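SPbeta prophage-derived uncharacterized protein YomS (Bacillus subtilis, PDB 6I5O) is of unknown function, but is encoded in the lytic cassette of the SPbeta prophage and appears within a five-subunit assembly in the crystal. Local coordinates at the interface of chains A and B. Numbering follows the deposited sequence. Chains: chain A/B, SPBc2 prophage-derived uncharacterized protein YomS.

Contact 1: the interface of chains A and B. Residues chain A 42, 73, 88, 115; chain B 58-60, 66, 95-97.
The ring of A:Tyr88 lies against chain B with the CD2 methyl of B:Leu96 over one face, 3.7 Å from the ring centroid and displaced toward the rim, a CH-pi contact. From the same side, B:Ala58 CB caps the rim at A:Tyr88 CE2, 3.4 Å away, whereas B:Thr66 CB sits at the CD2/CE2 edge near the plane. Water 2 is at the ring edge, in plane; within chain B, B:Val59 O lies in plane at the edge of the B:Phe97 ring. With CG anti to the carbonyl carbon (chi1 -72°) and chi2 -88°, the A:Tyr88 ring turns one face to B:Leu96 and carries its OH close to B:Asp60 N and CB. The phenol OH has water partners: water 3, at 2.7 Å, passes the contact to the backbone N of B:Phe97, while water 1 links it to OG1 of B:Thr66. These bridges would fix the hydroxyl without a direct polar bond between the chains. The bent A:Lys73 chain lays its CE against B:Leu96 CD2 at 3.8 Å, the two side chains running past each other in opposite directions. Farther along, A:Thr42 CB and A:Ile115 CD1 each approach the B:Gly95 carbonyl O at 3.4 Å, and water 2 joins that oxygen, at 2.8 Å, to the backbone O of A:Thr42. Chain A contributes strands 40-46, 87-92 and 110-117 with a loop lysine; chain B answers with the loop at 95-97, the end of strand 51-59 and strand 65-67.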
loop_
_atom_site.group_PDB
_atom_site.type_symbol
_atom_site.label_atom_id
_atom_site.label_comp_id
_atom_site.label_asym_id
_atom_site.label_seq_id
_atom_site.Cartn_x
_atom_site.Cartn_y
_atom_site.Cartn_z
ATOM N N THR A 42 -1.517 -6.037 14.619
ATOM C CA THR A 42 -0.990 -7.401 14.482
ATOM C C THR A 42 -1.283 -8.130 15.782
ATOM O O THR A 42 -0.817 -7.694 16.844
ATOM C CB THR A 42 0.511 -7.392 14.196
ATOM O OG1 THR A 42 0.749 -6.691 12.965
ATOM C CG2 THR A 42 1.067 -8.796 14.052
ATOM N N LYS A 73 0.682 -13.919 8.963
ATOM C CA LYS A 73 2.051 -13.490 8.570
ATOM C C LYS A 73 2.931 -14.682 8.219
ATOM O O LYS A 73 4.011 -14.442 7.624
ATOM C CB LYS A 73 2.727 -12.665 9.652
ATOM C CG LYS A 73 2.050 -11.363 9.935
ATOM C CD LYS A 73 2.776 -10.485 10.891
ATOM C CE LYS A 73 3.927 -9.741 10.309
ATOM N NZ LYS A 73 3.397 -8.630 9.465
ATOM N N TYR A 88 0.721 -14.993 13.952
ATOM C CA TYR A 88 0.458 -13.551 13.859
ATOM C C TYR A 88 -0.582 -13.316 12.758
ATOM O O TYR A 88 -0.443 -13.864 11.632
ATOM C CB TYR A 88 1.728 -12.791 13.495
ATOM C CG TYR A 88 2.736 -12.725 14.620
ATOM C CD1 TYR A 88 2.724 -11.730 15.585
ATOM C CD2 TYR A 88 3.776 -13.621 14.622
ATOM C CE1 TYR A 88 3.688 -11.653 16.582
ATOM C CE2 TYR A 88 4.749 -13.555 15.609
ATOM C CZ TYR A 88 4.717 -12.594 16.580
ATOM O OH TYR A 88 5.712 -12.540 17.520
ATOM N N ILE A 115 -0.154 -5.651 18.864
ATOM C CA ILE A 115 0.580 -4.375 18.715
ATOM C C ILE A 115 -0.174 -3.610 17.620
ATOM O O ILE A 115 -0.464 -4.140 16.549
ATOM C CB ILE A 115 2.048 -4.592 18.326
ATOM C CG1 ILE A 115 2.776 -5.262 19.479
ATOM C CG2 ILE A 115 2.705 -3.278 17.941
ATOM C CD1 ILE A 115 4.175 -5.759 19.137
ATOM N N ALA B 58 9.618 -14.261 13.315
ATOM C CA ALA B 58 9.134 -13.238 14.277
ATOM C C ALA B 58 9.220 -13.846 15.662
ATOM O O ALA B 58 9.003 -15.053 15.796
ATOM C CB ALA B 58 7.701 -12.862 13.996
ATOM N N VAL B 59 9.613 -13.050 16.646
ATOM C CA VAL B 59 9.792 -13.518 18.028
ATOM C C VAL B 59 9.030 -12.600 18.958
ATOM O O VAL B 59 9.160 -11.383 18.885
ATOM C CB VAL B 59 11.281 -13.573 18.394
ATOM C CG1 VAL B 59 11.504 -14.125 19.783
ATOM C CG2 VAL B 59 12.057 -14.411 17.384
ATOM N N ASP B 60 8.260 -13.164 19.882
ATOM C CA ASP B 60 7.480 -12.325 20.816
ATOM C C ASP B 60 8.250 -12.093 22.113
ATOM O O ASP B 60 9.400 -12.555 22.261
ATOM C CB ASP B 60 6.088 -12.936 21.019
ATOM C CG ASP B 60 5.994 -14.227 21.824
ATOM O OD1 ASP B 60 7.015 -14.652 22.421
ATOM O OD2 ASP B 60 4.860 -14.775 21.856
ATOM N N THR B 66 8.004 -17.697 15.377
ATOM C CA THR B 66 6.917 -17.954 14.404
ATOM C C THR B 66 7.479 -17.705 12.993
ATOM O O THR B 66 8.073 -16.644 12.737
ATOM C CB THR B 66 5.762 -16.970 14.623
ATOM O OG1 THR B 66 5.393 -16.941 16.014
ATOM C CG2 THR B 66 4.562 -17.344 13.780
ATOM N N GLY B 95 4.111 -4.537 13.450
ATOM C CA GLY B 95 3.347 -5.068 14.570
ATOM C C GLY B 95 4.060 -6.213 15.270
ATOM O O GLY B 95 3.388 -6.939 16.018
ATOM N N LEU B 96 5.374 -6.345 15.116
ATOM C CA LEU B 96 6.163 -7.441 15.732
ATOM C C LEU B 96 7.021 -6.889 16.845
ATOM O O LEU B 96 7.474 -5.754 16.761
ATOM C CB LEU B 96 7.069 -8.059 14.674
ATOM C CG LEU B 96 6.328 -8.680 13.495
ATOM C CD1 LEU B 96 7.337 -9.305 12.540
ATOM C CD2 LEU B 96 5.317 -9.731 13.896
ATOM N N PHE B 97 7.345 -7.717 17.854
ATOM C CA PHE B 97 8.253 -7.294 18.941
ATOM C C PHE B 97 9.696 -7.375 18.441
ATOM O O PHE B 97 10.424 -6.409 18.575
ATOM C CB PHE B 97 8.009 -8.191 20.157
ATOM C CG PHE B 97 8.962 -7.866 21.266
ATOM C CD1 PHE B 97 8.911 -6.621 21.879
ATOM C CD2 PHE B 97 9.832 -8.840 21.734
ATOM C CE1 PHE B 97 9.757 -6.315 22.937
ATOM C CE2 PHE B 97 10.686 -8.531 22.795
ATOM C CZ PHE B 97 10.640 -7.273 23.374
HETATM O O HOH W 1 6.309 -15.285 17.864
HETATM O O HOH W 2 1.829 -8.657 17.607
HETATM O O HOH W 3 5.860 -10.013 18.539
#

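Contact 2: the interface of chains A and B. Residues chain A 15, 115, 117; chain B 35-38, 94-96.
A:Lys15 drives its terminal amine NZ into a group of backbone carbonyls on chain B, and this is the tight part of the contact. NZ donates to B:Gly36 O at 2.7 Å, to B:Phe38 O at 2.8 Å and to B:Ala94 O at 2.9 Å. None of these bonds runs straight along its carbonyl: the C=O...N angle is 142° at B:Gly36, where the donor is also tilted 26° from the carbonyl plane, and it narrows to 128° at B:Ala94. The lysine reaches this depth because its chain is fully extended beyond CG, with A:Lys15 CE passing 3.3 Å from B:Ala94 O. The converging carbonyl dipoles would be expected to stabilise a positive charge. Water 4 supplements the grip, lying 3.1 Å from A:Lys15 NZ and also bonding B:Ala94 O and B:Leu96 O, so it ties the amine to the neighbouring loop backbone. The remainder is looser: A:Val117 CG2 rests 3.5 Å from B:Ala94 O, a methyl flanking the carbonyl that the lysine bonds, and A:Ile115 continues this thin margin beside B:Gly95. B:His37 contributes mainly backbone, its CA lying 4.0 Å from A:Lys15 CE, while its imidazole CD2 stands over the centre of one face of the B:Phe38 ring, 3.7 Å above the plane, within chain B. In the fold, A:Lys15 opens strand 15-19 and A:Val117 ends strand 110-117, whereas the carbonyls belong to the chain B loops at 35-38 and 94-96.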
loop_
_atom_site.group_PDB
_atom_site.type_symbol
_atom_site.label_atom_id
_atom_site.label_comp_id
_atom_site.label_asym_id
_atom_site.label_seq_id
_atom_site.Cartn_x
_atom_site.Cartn_y
_atom_site.Cartn_z
ATOM N N LYS A 15 2.892 3.552 18.466
ATOM C CA LYS A 15 2.542 2.137 18.666
ATOM C C LYS A 15 2.139 1.936 20.116
ATOM O O LYS A 15 2.666 2.644 21.017
ATOM C CB LYS A 15 3.710 1.195 18.370
ATOM C CG LYS A 15 4.248 1.310 16.944
ATOM C CD LYS A 15 5.324 0.249 16.688
ATOM C CE LYS A 15 5.915 0.271 15.314
ATOM N NZ LYS A 15 6.945 -0.787 15.173
ATOM N N ILE A 115 -0.154 -5.651 18.864
ATOM C CA ILE A 115 0.580 -4.375 18.715
ATOM C C ILE A 115 -0.174 -3.610 17.620
ATOM O O ILE A 115 -0.464 -4.140 16.549
ATOM C CB ILE A 115 2.048 -4.592 18.326
ATOM C CG1 ILE A 115 2.776 -5.262 19.479
ATOM C CG2 ILE A 115 2.705 -3.278 17.941
ATOM C CD1 ILE A 115 4.175 -5.759 19.137
ATOM N N VAL A 117 -0.448 0.157 15.367
ATOM C CA VAL A 117 0.466 1.101 14.706
ATOM C C VAL A 117 -0.370 2.183 14.046
ATOM O O VAL A 117 -1.389 1.860 13.370
ATOM C CB VAL A 117 1.323 0.363 13.674
ATOM C CG1 VAL A 117 2.345 1.261 13.057
ATOM C CG2 VAL A 117 1.977 -0.888 14.273
ATOM N N VAL B 35 12.125 -4.403 17.175
ATOM C CA VAL B 35 11.522 -3.592 16.104
ATOM C C VAL B 35 11.404 -2.143 16.541
ATOM O O VAL B 35 11.599 -1.249 15.679
ATOM C CB VAL B 35 10.195 -4.202 15.669
ATOM C CG1 VAL B 35 9.405 -3.291 14.751
ATOM C CG2 VAL B 35 10.385 -5.572 15.073
ATOM N N GLY B 36 10.992 -1.864 17.774
ATOM C CA GLY B 36 10.862 -0.461 18.171
ATOM C C GLY B 36 9.844 0.262 17.290
ATOM O O GLY B 36 8.712 -0.273 17.095
ATOM N N HIS B 37 10.272 1.411 16.742
ATOM C CA HIS B 37 9.328 2.235 15.969
ATOM C C HIS B 37 9.361 1.914 14.478
ATOM O O HIS B 37 8.715 2.642 13.700
ATOM C CB HIS B 37 9.534 3.711 16.228
ATOM C CG HIS B 37 10.864 4.262 15.854
ATOM N ND1 HIS B 37 11.614 5.108 16.657
ATOM C CD2 HIS B 37 11.553 4.178 14.699
ATOM C CE1 HIS B 37 12.675 5.515 16.015
ATOM N NE2 HIS B 37 12.699 4.941 14.820
ATOM N N PHE B 38 10.047 0.859 14.048
ATOM C CA PHE B 38 10.189 0.664 12.594
ATOM C C PHE B 38 9.022 -0.106 12.016
ATOM O O PHE B 38 8.208 -0.736 12.723
ATOM C CB PHE B 38 11.510 -0.056 12.344
ATOM C CG PHE B 38 12.684 0.845 12.612
ATOM C CD1 PHE B 38 13.022 1.847 11.719
ATOM C CD2 PHE B 38 13.436 0.723 13.767
ATOM C CE1 PHE B 38 14.037 2.724 11.995
ATOM C CE2 PHE B 38 14.464 1.614 14.045
ATOM C CZ PHE B 38 14.772 2.601 13.148
ATOM N N ALA B 94 5.918 -4.017 11.378
ATOM C CA ALA B 94 5.475 -2.925 12.252
ATOM C C ALA B 94 4.823 -3.435 13.540
ATOM O O ALA B 94 4.939 -2.768 14.569
ATOM C CB ALA B 94 4.525 -2.022 11.518
ATOM N N GLY B 95 4.111 -4.537 13.450
ATOM C CA GLY B 95 3.347 -5.068 14.570
ATOM C C GLY B 95 4.060 -6.213 15.270
ATOM O O GLY B 95 3.388 -6.939 16.018
ATOM N N LEU B 96 5.374 -6.345 15.116
ATOM C CA LEU B 96 6.163 -7.441 15.732
ATOM C C LEU B 96 7.021 -6.889 16.845
ATOM O O LEU B 96 7.474 -5.754 16.761
ATOM C CB LEU B 96 7.069 -8.059 14.674
ATOM C CG LEU B 96 6.328 -8.680 13.495
ATOM C CD1 LEU B 96 7.337 -9.305 12.540
ATOM C CD2 LEU B 96 5.317 -9.731 13.896
HETATM O O HOH W 4 6.268 -3.310 16.893
#

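The C-alpha centres of contact 1 and contact 2 are about 9 Å apart, and the two form one continuous stretch of the interface. They share A:Ile115, B:Gly95 and B:Leu96, so strand 110-117 of chain A and the loop ahead of strand 98-107 in chain B serve both, the loop joining the two patches. Because different surfaces of identical chains meet here, the pairing is not an exact two-fold; such heterologous contacts, one face against a different face, could repeat around the deposited five-subunit assembly, although the structure alone does not show that this is the biological form.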